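Local coordinates for NIPSNAP domain protein (PDB 5K9F) that is of unknown function but, as a NIPSNAP-family protein with a dimeric alpha-beta barrel fold, binds the small acid oxamate in a pocket between its sheet and helices, at residues V11-Y16 / R58-W63; S28-E33 / K85-R90; A39-R44 / K75-G80. One frame throughout, in Å; residues are numbered along the deposited sequence.

Interaction 1 of 3, residues V11-Y16 / R58-W63; sequences VEQRTY and RVIQLW. With OXM (oxamic acid), chain B.
Strands 11-16 and 58-63 run antiparallel with their axes 4.7 Å apart, and six backbone hydrogen bonds join the pairs Glu12-Trp63, Arg14-Gln61 and Tyr16-Val59; Arg14 N to Gln61 O, at 2.8 Å, is one of them. On the helix-facing side of the sheet Arg14 and Gln61 lie side by side. The Gln61 chain rises from the crowded position, CG between backbone N and carbonyl carbon (chi1 50°), which sets Gln61 CG 3.7 Å from Arg14 CB. Its amide has several partners: Trp63 NE1 gives a nearly straight bond to a lone pair of Gln61 OE1 at 2.7 Å, a water joins OE1 to Tyr16 OH and the oxamate nitrogen, and NE2 donates to a second water that sits over the centre of the Tyr16 ring and also bonds Val59 O. Arg14 reaches Tyr16 OH side-on with NE and NH2, the oxygen lying in the guanidinium plane, while NH1 makes a salt bridge to Glu12 OE2, which Thr100 also bonds. Tyr16 OH itself lies 2.6 Å from oxamate N1.

These are the two central strands of the four-stranded antiparallel sheet of a dimeric alpha-beta barrel, the fold of the clan to which NIPSNAP domains belong. The other face of the sheet carries Gln13, Thr15, Ile60 and Leu62 and meets a second subunit. Here Gln13 runs beside Leu62, with Gln13 OE1 3.2 Å from Ile60 CG2, and its amide pairs with Gln13 of the second subunit. Thr15 CG2 touches Arg58 CD at 3.8 Å, and a water links Thr15 OG1 to Arg58 NH1, a nitrogen that also forms a salt bridge with Glu101 of that subunit; Arg58 NE bonds the carbonyl of Asp55.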
loop_
_atom_site.group_PDB
_atom_site.type_symbol
_atom_site.label_atom_id
_atom_site.label_comp_id
_atom_site.label_asym_id
_atom_site.label_seq_id
_atom_site.Cartn_x
_atom_site.Cartn_y
_atom_site.Cartn_z
ATOM N N VAL A 11 -24.412 4.751 -0.549
ATOM C CA VAL A 11 -24.017 3.383 -0.233
ATOM C C VAL A 11 -22.716 3.400 0.555
ATOM O O VAL A 11 -21.753 4.079 0.176
ATOM C CB VAL A 11 -23.897 2.534 -1.510
ATOM C CG1 VAL A 11 -23.350 1.177 -1.183
ATOM C CG2 VAL A 11 -25.271 2.389 -2.163
ATOM N N GLU A 12 -22.690 2.673 1.664
ATOM C CA GLU A 12 -21.474 2.535 2.453
ATOM C C GLU A 12 -20.928 1.123 2.313
ATOM O O GLU A 12 -21.674 0.151 2.485
ATOM C CB GLU A 12 -21.739 2.845 3.927
ATOM C CG GLU A 12 -20.480 2.642 4.766
ATOM C CD GLU A 12 -20.699 2.909 6.252
ATOM O OE1 GLU A 12 -21.868 3.056 6.662
ATOM O OE2 GLU A 12 -19.696 2.957 7.007
ATOM N N GLN A 13 -19.633 1.001 1.991
ATOM C CA GLN A 13 -18.977 -0.308 1.949
ATOM C C GLN A 13 -17.960 -0.349 3.080
ATOM O O GLN A 13 -16.968 0.389 3.055
ATOM C CB GLN A 13 -18.300 -0.593 0.604
ATOM C CG GLN A 13 -17.665 -1.996 0.622
ATOM C CD GLN A 13 -17.213 -2.498 -0.737
ATOM O OE1 GLN A 13 -17.107 -3.702 -0.949
ATOM N NE2 GLN A 13 -16.910 -1.586 -1.643
ATOM N N ARG A 14 -18.198 -1.215 4.064
ATOM C CA ARG A 14 -17.328 -1.342 5.227
ATOM C C ARG A 14 -16.545 -2.638 5.130
ATOM O O ARG A 14 -17.083 -3.668 4.716
ATOM C CB ARG A 14 -18.120 -1.363 6.533
ATOM C CG ARG A 14 -18.850 -0.115 6.832
ATOM C CD ARG A 14 -19.723 -0.302 8.055
ATOM N NE ARG A 14 -19.002 -0.356 9.326
ATOM C CZ ARG A 14 -18.536 0.715 9.977
ATOM N NH1 ARG A 14 -18.668 1.940 9.469
ATOM N NH2 ARG A 14 -17.942 0.564 11.141
ATOM N N THR A 15 -15.284 -2.595 5.533
ATOM C CA THR A 15 -14.454 -3.792 5.556
ATOM C C THR A 15 -13.885 -3.956 6.953
ATOM O O THR A 15 -13.306 -3.013 7.499
ATOM C CB THR A 15 -13.294 -3.715 4.545
ATOM O OG1 THR A 15 -13.789 -3.584 3.206
ATOM C CG2 THR A 15 -12.416 -4.972 4.612
ATOM N N TYR A 16 -14.008 -5.158 7.511
ATOM C CA TYR A 16 -13.316 -5.517 8.740
ATOM C C TYR A 16 -12.297 -6.597 8.419
ATOM O O TYR A 16 -12.618 -7.577 7.737
ATOM C CB TYR A 16 -14.279 -6.039 9.809
ATOM C CG TYR A 16 -15.369 -5.091 10.233
ATOM C CD1 TYR A 16 -16.456 -5.561 10.945
ATOM C CD2 TYR A 16 -15.298 -3.733 9.951
ATOM C CE1 TYR A 16 -17.468 -4.717 11.347
ATOM C CE2 TYR A 16 -16.317 -2.869 10.360
ATOM C CZ TYR A 16 -17.387 -3.377 11.056
ATOM O OH TYR A 16 -18.394 -2.534 11.463
ATOM N N ARG A 58 -11.407 -11.195 5.686
ATOM C CA ARG A 58 -12.157 -9.954 5.603
ATOM C C ARG A 58 -13.637 -10.244 5.603
ATOM O O ARG A 58 -14.095 -11.196 4.959
ATOM C CB ARG A 58 -11.847 -9.180 4.320
ATOM C CG ARG A 58 -10.497 -8.504 4.291
ATOM C CD ARG A 58 -10.356 -7.747 2.972
ATOM N NE ARG A 58 -10.242 -8.663 1.830
ATOM C CZ ARG A 58 -10.619 -8.373 0.589
ATOM N NH1 ARG A 58 -11.161 -7.190 0.299
ATOM N NH2 ARG A 58 -10.445 -9.277 -0.379
ATOM N N VAL A 59 -14.406 -9.422 6.311
ATOM C CA VAL A 59 -15.849 -9.378 6.118
ATOM C C VAL A 59 -16.204 -8.003 5.574
ATOM O O VAL A 59 -15.718 -6.980 6.071
ATOM C CB VAL A 59 -16.636 -9.714 7.398
ATOM C CG1 VAL A 59 -16.488 -11.204 7.730
ATOM C CG2 VAL A 59 -16.197 -8.855 8.572
ATOM N N ILE A 60 -17.033 -7.989 4.538
ATOM C CA ILE A 60 -17.327 -6.810 3.742
ATOM C C ILE A 60 -18.831 -6.621 3.739
ATOM O O ILE A 60 -19.573 -7.557 3.414
ATOM C CB ILE A 60 -16.785 -6.971 2.312
ATOM C CG1 ILE A 60 -15.256 -7.073 2.352
ATOM C CG2 ILE A 60 -17.212 -5.815 1.439
ATOM C CD1 ILE A 60 -14.685 -7.497 1.014
ATOM N N GLN A 61 -19.289 -5.422 4.118
ATOM C CA GLN A 61 -20.723 -5.183 4.164
ATOM C C GLN A 61 -21.080 -3.923 3.395
ATOM O O GLN A 61 -20.343 -2.940 3.407
ATOM C CB GLN A 61 -21.241 -5.084 5.609
ATOM C CG GLN A 61 -20.489 -4.156 6.506
ATOM C CD GLN A 61 -20.780 -4.428 7.963
ATOM O OE1 GLN A 61 -21.724 -3.886 8.524
ATOM N NE2 GLN A 61 -19.972 -5.287 8.582
ATOM N N LEU A 62 -22.216 -3.966 2.708
ATOM C CA LEU A 62 -22.734 -2.808 1.999
ATOM C C LEU A 62 -24.092 -2.448 2.575
ATOM O O LEU A 62 -24.961 -3.310 2.717
ATOM C CB LEU A 62 -22.849 -3.066 0.494
ATOM C CG LEU A 62 -21.498 -3.066 -0.232
ATOM C CD1 LEU A 62 -20.834 -4.430 -0.163
ATOM C CD2 LEU A 62 -21.676 -2.616 -1.672
ATOM N N TRP A 63 -24.257 -1.170 2.906
ATOM C CA TRP A 63 -25.496 -0.630 3.466
ATOM C C TRP A 63 -25.963 0.544 2.623
ATOM O O TRP A 63 -25.149 1.355 2.176
ATOM C CB TRP A 63 -25.287 -0.144 4.910
ATOM C CG TRP A 63 -24.920 -1.225 5.871
ATOM C CD1 TRP A 63 -23.661 -1.628 6.210
ATOM C CD2 TRP A 63 -25.823 -2.051 6.613
ATOM N NE1 TRP A 63 -23.728 -2.656 7.132
ATOM C CE2 TRP A 63 -25.043 -2.937 7.382
ATOM C CE3 TRP A 63 -27.220 -2.137 6.690
ATOM C CZ2 TRP A 63 -25.615 -3.886 8.233
ATOM C CZ3 TRP A 63 -27.782 -3.073 7.535
ATOM C CH2 TRP A 63 -26.978 -3.940 8.287
HETATM C C1 OXM B . -19.905 -4.765 13.872
HETATM N N1 OXM B . -20.085 -3.680 13.127
HETATM O O1 OXM B . -20.442 -5.867 13.619
HETATM C C2 OXM B . -19.018 -4.717 15.049
HETATM O O2 OXM B . -18.810 -5.791 15.663
HETATM O O3 OXM B . -18.490 -3.639 15.407
HETATM O O HOH W 1 -17.363 -5.206 7.533
HETATM O O HOH W 2 -12.310 -4.730 1.232
HETATM O O HOH W 3 -21.040 -2.754 10.632
#

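Interaction 2 of 3, residues S28-E33 / K85-R90; sequences SLYEAE and KSFVGR
Helices 28-33 and 85-90 run antiparallel, 166° between their directions, with axes 10.8 Å apart; at that separation side chains make the contact, and the closest backbones are at Glu33 and Phe87. Phe87 fills the gap. Its CG is anti to the backbone N (chi1 163°), and the ring ends against the helix opposite: Phe87 CZ comes to the edge of the Tyr30 ring, 3.6 Å from Tyr30 CD1, while Phe87 CE1 lies 4.1 Å from Leu29 CG and Phe87 CD1 lies 3.8 Å from Glu33 CB. The two rings are oblique, their planes at 57°. Leu29 and Phe87 pass alongside one another, pointing opposite ways, and Leu29 CD2 continues to the carbonyl of Arg90.

In this dimeric alpha-beta barrel fold both helices belong to the layer over the sheet, and the same Phe87 ring that packs on Tyr30 is touched by the bound oxamate. Trp84, another pocket residue, meets the Phe87 ring, and Tyr30 OH bonds Gln38, a third.

Nearer the solvent, Glu33 and Arg90 cross at about a right angle in a salt bridge, modelled with one of two Arg90 conformers. Glu33 OE1 lies at the guanidinium edge; its 2.5 Å from Arg90 NE is shorter than a normal bond and doubtful as a length, and the bond from NH2 is weak. One face of the guanidinium rests over Ser86 O and Phe87 N of its own helix.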
loop_
_atom_site.group_PDB
_atom_site.type_symbol
_atom_site.label_atom_id
_atom_site.label_comp_id
_atom_site.label_asym_id
_atom_site.label_seq_id
_atom_site.Cartn_x
_atom_site.Cartn_y
_atom_site.Cartn_z
ATOM N N SER A 28 -21.192 -16.411 12.648
ATOM C CA SER A 28 -22.189 -17.113 13.450
ATOM C C SER A 28 -22.648 -16.268 14.630
ATOM O O SER A 28 -23.849 -16.209 14.928
ATOM C CB SER A 28 -21.622 -18.444 13.940
ATOM O OG SER A 28 -21.458 -19.339 12.860
ATOM N N LEU A 29 -21.707 -15.626 15.321
ATOM C CA LEU A 29 -22.053 -14.793 16.468
ATOM C C LEU A 29 -22.860 -13.576 16.035
ATOM O O LEU A 29 -23.845 -13.210 16.693
ATOM C CB LEU A 29 -20.777 -14.369 17.193
ATOM C CG LEU A 29 -20.900 -13.603 18.507
ATOM C CD1 LEU A 29 -21.603 -14.425 19.572
ATOM C CD2 LEU A 29 -19.503 -13.208 18.967
ATOM N N TYR A 30 -22.461 -12.945 14.928
ATOM C CA TYR A 30 -23.201 -11.801 14.403
ATOM C C TYR A 30 -24.626 -12.191 14.018
ATOM O O TYR A 30 -25.590 -11.505 14.381
ATOM C CB TYR A 30 -22.452 -11.203 13.199
ATOM C CG TYR A 30 -23.229 -10.089 12.518
ATOM C CD1 TYR A 30 -23.332 -8.832 13.101
ATOM C CD2 TYR A 30 -23.885 -10.306 11.311
ATOM C CE1 TYR A 30 -24.049 -7.815 12.487
ATOM C CE2 TYR A 30 -24.608 -9.300 10.692
ATOM C CZ TYR A 30 -24.677 -8.052 11.281
ATOM O OH TYR A 30 -25.395 -7.044 10.662
ATOM N N GLU A 31 -24.788 -13.296 13.283
ATOM C CA GLU A 31 -26.138 -13.669 12.864
ATOM C C GLU A 31 -27.027 -13.929 14.071
ATOM O O GLU A 31 -28.220 -13.590 14.067
ATOM C CB GLU A 31 -26.108 -14.896 11.950
ATOM C CG GLU A 31 -27.492 -15.237 11.389
ATOM C CD GLU A 31 -27.498 -16.419 10.426
ATOM O OE1 GLU A 31 -26.419 -16.959 10.105
ATOM O OE2 GLU A 31 -28.603 -16.810 9.988
ATOM N N ALA A 32 -26.460 -14.511 15.128
ATOM C CA ALA A 32 -27.269 -14.864 16.286
ATOM C C ALA A 32 -27.572 -13.667 17.181
ATOM O O ALA A 32 -28.644 -13.622 17.799
ATOM C CB ALA A 32 -26.565 -15.952 17.099
ATOM N N GLU A 33 -26.657 -12.696 17.271
ATOM C CA GLU A 33 -26.733 -11.657 18.294
ATOM C C GLU A 33 -26.688 -10.226 17.774
ATOM O O GLU A 33 -27.045 -9.315 18.534
ATOM C CB GLU A 33 -25.595 -11.827 19.313
ATOM C CG GLU A 33 -25.527 -13.204 19.953
ATOM C CD GLU A 33 -24.530 -13.269 21.098
ATOM O OE1 GLU A 33 -23.920 -12.226 21.413
ATOM O OE2 GLU A 33 -24.358 -14.361 21.683
ATOM N N LYS A 85 -24.276 -2.747 22.251
ATOM C CA LYS A 85 -23.050 -2.606 23.033
ATOM C C LYS A 85 -22.600 -3.952 23.584
ATOM O O LYS A 85 -21.400 -4.264 23.583
ATOM C CB LYS A 85 -23.261 -1.606 24.171
ATOM C CG LYS A 85 -23.404 -0.156 23.734
ATOM C CD LYS A 85 -23.672 0.731 24.950
ATOM C CE LYS A 85 -23.797 2.194 24.570
ATOM N NZ LYS A 85 -24.114 3.036 25.764
ATOM N N SER A 86 -23.547 -4.768 24.048
ATOM C CA SER A 86 -23.199 -6.087 24.565
ATOM C C SER A 86 -22.594 -6.955 23.473
ATOM O O SER A 86 -21.562 -7.605 23.681
ATOM C CB SER A 86 -24.433 -6.761 25.166
ATOM O OG SER A 86 -24.841 -6.106 26.351
ATOM N N PHE A 87 -23.222 -6.974 22.296
ATOM C CA PHE A 87 -22.683 -7.760 21.193
ATOM C C PHE A 87 -21.298 -7.272 20.789
ATOM O O PHE A 87 -20.393 -8.081 20.542
ATOM C CB PHE A 87 -23.632 -7.719 19.994
ATOM C CG PHE A 87 -22.984 -8.142 18.713
ATOM C CD1 PHE A 87 -22.696 -9.480 18.475
ATOM C CD2 PHE A 87 -22.625 -7.206 17.754
ATOM C CE1 PHE A 87 -22.076 -9.866 17.303
ATOM C CE2 PHE A 87 -21.998 -7.590 16.583
ATOM C CZ PHE A 87 -21.728 -8.923 16.358
ATOM N N VAL A 88 -21.108 -5.952 20.710
ATOM C CA VAL A 88 -19.791 -5.433 20.343
ATOM C C VAL A 88 -18.742 -5.893 21.349
ATOM O O VAL A 88 -17.608 -6.226 20.976
ATOM C CB VAL A 88 -19.836 -3.898 20.224
ATOM C CG1 VAL A 88 -18.429 -3.326 20.174
ATOM C CG2 VAL A 88 -20.607 -3.504 18.987
ATOM N N GLY A 89 -19.113 -5.945 22.631
ATOM C CA GLY A 89 -18.197 -6.446 23.646
ATOM C C GLY A 89 -17.806 -7.895 23.420
ATOM O O GLY A 89 -16.649 -8.273 23.618
ATOM N N ARG A 90 -18.756 -8.720 22.978
ATOM C CA ARG A 90 -18.481 -10.142 22.793
ATOM C C ARG A 90 -17.770 -10.434 21.476
ATOM O O ARG A 90 -16.971 -11.376 21.407
ATOM C CB ARG A 90 -19.782 -10.945 22.869
ATOM C CG ARG A 90 -20.482 -10.868 24.222
ATOM C CD ARG A 90 -21.685 -11.802 24.293
ATOM N NE ARG A 90 -22.782 -11.369 23.432
ATOM C CZ ARG A 90 -23.733 -10.515 23.802
ATOM N NH1 ARG A 90 -23.719 -9.995 25.021
ATOM N NH2 ARG A 90 -24.697 -10.179 22.950
#

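Interaction 3 of 3, residues A39-R44 / K75-G80; sequences AGALGR and KAILSG
Leu42, Ala41 and Leu78 carry this contact, in which the last turn of helix 35-42 packs against the last turns of helix 68-79 within the helical layer that lies over the sheet of the dimeric alpha-beta barrel fold. Ala41 CB is directed toward the other helix. It comes to 3.8 Å from Leu78 CB and also meets Leu78 CD1, and Ile77 CG2 lies a little farther from Ala41 CB, at 4.4 Å. Because Ala41 brings no more than a CB, which meets Leu78 CB, the CA atoms of Ala41 and Leu78 come to 5.7 Å.

Leu42 leaves its CA alongside the other helix, and its end, the CD2 methyl, comes nearer. Leu42 CD2 extends to 4.1 Å from Lys75 N and touches the aliphatic part of that side chain at CG, while Leu42 CG lies 4.3 Å from Leu78 CD2. Leu78 has CG anti to its backbone N (chi1 175°). Of its two methyls, CD1 meets Ala41 and CD2 meets Leu42; the side chain also rests on Ile37 and Gln38 of helix 35-42, and Gln38 belongs to the oxamate pocket. Arg74 bonds the carbonyl of Ala41, a polar tie beside the apolar patch. On the other segment, Lys75 O accepts from both Ser79 N and Ser79 OG, which approach from opposite faces of the carbonyl plane, with Ser79 OG 3.0 Å from Lys75 O.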
loop_
_atom_site.group_PDB
_atom_site.type_symbol
_atom_site.label_atom_id
_atom_site.label_comp_id
_atom_site.label_asym_id
_atom_site.label_seq_id
_atom_site.Cartn_x
_atom_site.Cartn_y
_atom_site.Cartn_z
ATOM N N ALA A 39 -29.456 -4.460 11.454
ATOM C CA ALA A 39 -30.323 -4.243 10.302
ATOM C C ALA A 39 -31.559 -3.448 10.695
ATOM O O ALA A 39 -32.052 -2.627 9.914
ATOM C CB ALA A 39 -30.722 -5.581 9.681
ATOM N N GLY A 40 -32.073 -3.675 11.904
ATOM C CA GLY A 40 -33.222 -2.911 12.354
ATOM C C GLY A 40 -32.923 -1.429 12.464
ATOM O O GLY A 40 -33.755 -0.589 12.116
ATOM N N ALA A 41 -31.725 -1.088 12.932
ATOM C CA ALA A 41 -31.363 0.313 13.110
ATOM C C ALA A 41 -30.964 0.969 11.795
ATOM O O ALA A 41 -31.353 2.113 11.524
ATOM C CB ALA A 41 -30.215 0.433 14.113
ATOM N N LEU A 42 -30.161 0.278 10.986
ATOM C CA LEU A 42 -29.587 0.895 9.795
ATOM C C LEU A 42 -30.518 0.837 8.594
ATOM O O LEU A 42 -30.459 1.723 7.732
ATOM C CB LEU A 42 -28.254 0.231 9.449
ATOM C CG LEU A 42 -27.161 0.384 10.510
ATOM C CD1 LEU A 42 -25.819 -0.161 10.013
ATOM C CD2 LEU A 42 -27.012 1.828 10.967
ATOM N N GLY A 43 -31.358 -0.188 8.459
ATOM C CA GLY A 43 -32.423 -0.091 7.469
ATOM C C GLY A 43 -32.377 -0.910 6.187
ATOM O O GLY A 43 -33.366 -1.573 5.857
ATOM N N ARG A 44 -31.278 -0.851 5.430
ATOM C CA ARG A 44 -31.168 -1.559 4.151
ATOM C C ARG A 44 -29.799 -2.218 4.003
ATOM O O ARG A 44 -28.842 -1.574 3.567
ATOM C CB ARG A 44 -31.428 -0.581 3.010
ATOM C CG ARG A 44 -31.505 -1.196 1.622
ATOM C CD ARG A 44 -32.318 -0.302 0.676
ATOM N NE ARG A 44 -31.791 1.062 0.584
ATOM C CZ ARG A 44 -32.391 2.142 1.080
ATOM N NH1 ARG A 44 -31.830 3.338 0.948
ATOM N NH2 ARG A 44 -33.554 2.032 1.704
ATOM N N LYS A 75 -26.833 5.496 12.720
ATOM C CA LYS A 75 -25.638 4.993 13.392
ATOM C C LYS A 75 -25.619 5.364 14.868
ATOM O O LYS A 75 -25.147 4.580 15.702
ATOM C CB LYS A 75 -24.379 5.512 12.695
ATOM C CG LYS A 75 -24.075 4.802 11.401
ATOM C CD LYS A 75 -22.873 5.426 10.698
ATOM C CE LYS A 75 -21.569 5.215 11.479
ATOM N NZ LYS A 75 -21.260 3.772 11.706
ATOM N N ALA A 76 -26.117 6.555 15.217
ATOM C CA ALA A 76 -26.154 6.936 16.624
ATOM C C ALA A 76 -27.208 6.130 17.371
ATOM O O ALA A 76 -27.015 5.779 18.542
ATOM C CB ALA A 76 -26.416 8.435 16.764
ATOM N N ILE A 77 -28.328 5.828 16.707
ATOM C CA ILE A 77 -29.329 4.955 17.314
ATOM C C ILE A 77 -28.723 3.596 17.616
ATOM O O ILE A 77 -28.927 3.032 18.699
ATOM C CB ILE A 77 -30.565 4.830 16.405
ATOM C CG1 ILE A 77 -31.341 6.153 16.394
ATOM C CG2 ILE A 77 -31.462 3.674 16.873
ATOM C CD1 ILE A 77 -32.412 6.222 15.341
ATOM N N LEU A 78 -27.955 3.056 16.670
ATOM C CA LEU A 78 -27.362 1.743 16.880
ATOM C C LEU A 78 -26.314 1.788 17.985
ATOM O O LEU A 78 -26.304 0.934 18.880
ATOM C CB LEU A 78 -26.753 1.245 15.575
ATOM C CG LEU A 78 -25.986 -0.067 15.670
ATOM C CD1 LEU A 78 -26.932 -1.200 16.044
ATOM C CD2 LEU A 78 -25.302 -0.311 14.335
ATOM N N SER A 79 -25.435 2.797 17.945
ATOM C CA SER A 79 -24.335 2.884 18.905
ATOM C C SER A 79 -24.827 3.017 20.334
ATOM O O SER A 79 -24.149 2.568 21.266
ATOM C CB SER A 79 -23.429 4.068 18.566
ATOM O OG SER A 79 -22.756 3.858 17.340
ATOM N N GLY A 80 -25.986 3.638 20.535
ATOM C CA GLY A 80 -26.533 3.768 21.865
ATOM C C GLY A 80 -27.387 2.616 22.338
ATOM O O GLY A 80 -27.896 2.659 23.462
#

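Interaction 1 lies in the middle of the sheet, while interactions 2 and 3 join helices of the layer above it, their centres about 17 and 15 Å from that of interaction 1 and about 14 Å from each other. Along the chain, interaction 3 is nested inside the loop closed by interaction 2, and both cross interaction 1. Helices 23-33 and 35-42 are consecutive, as are 68-79 and 82-91, so two successive helix pairs face each other across both helical contacts. Trp63 ties the layers together, packing on Tyr30 of interaction 2 and on Ala39, Leu42 and Arg44 of interaction 3. The oxamate sits between, touched by Tyr16 from the sheet and Phe87 from the helices.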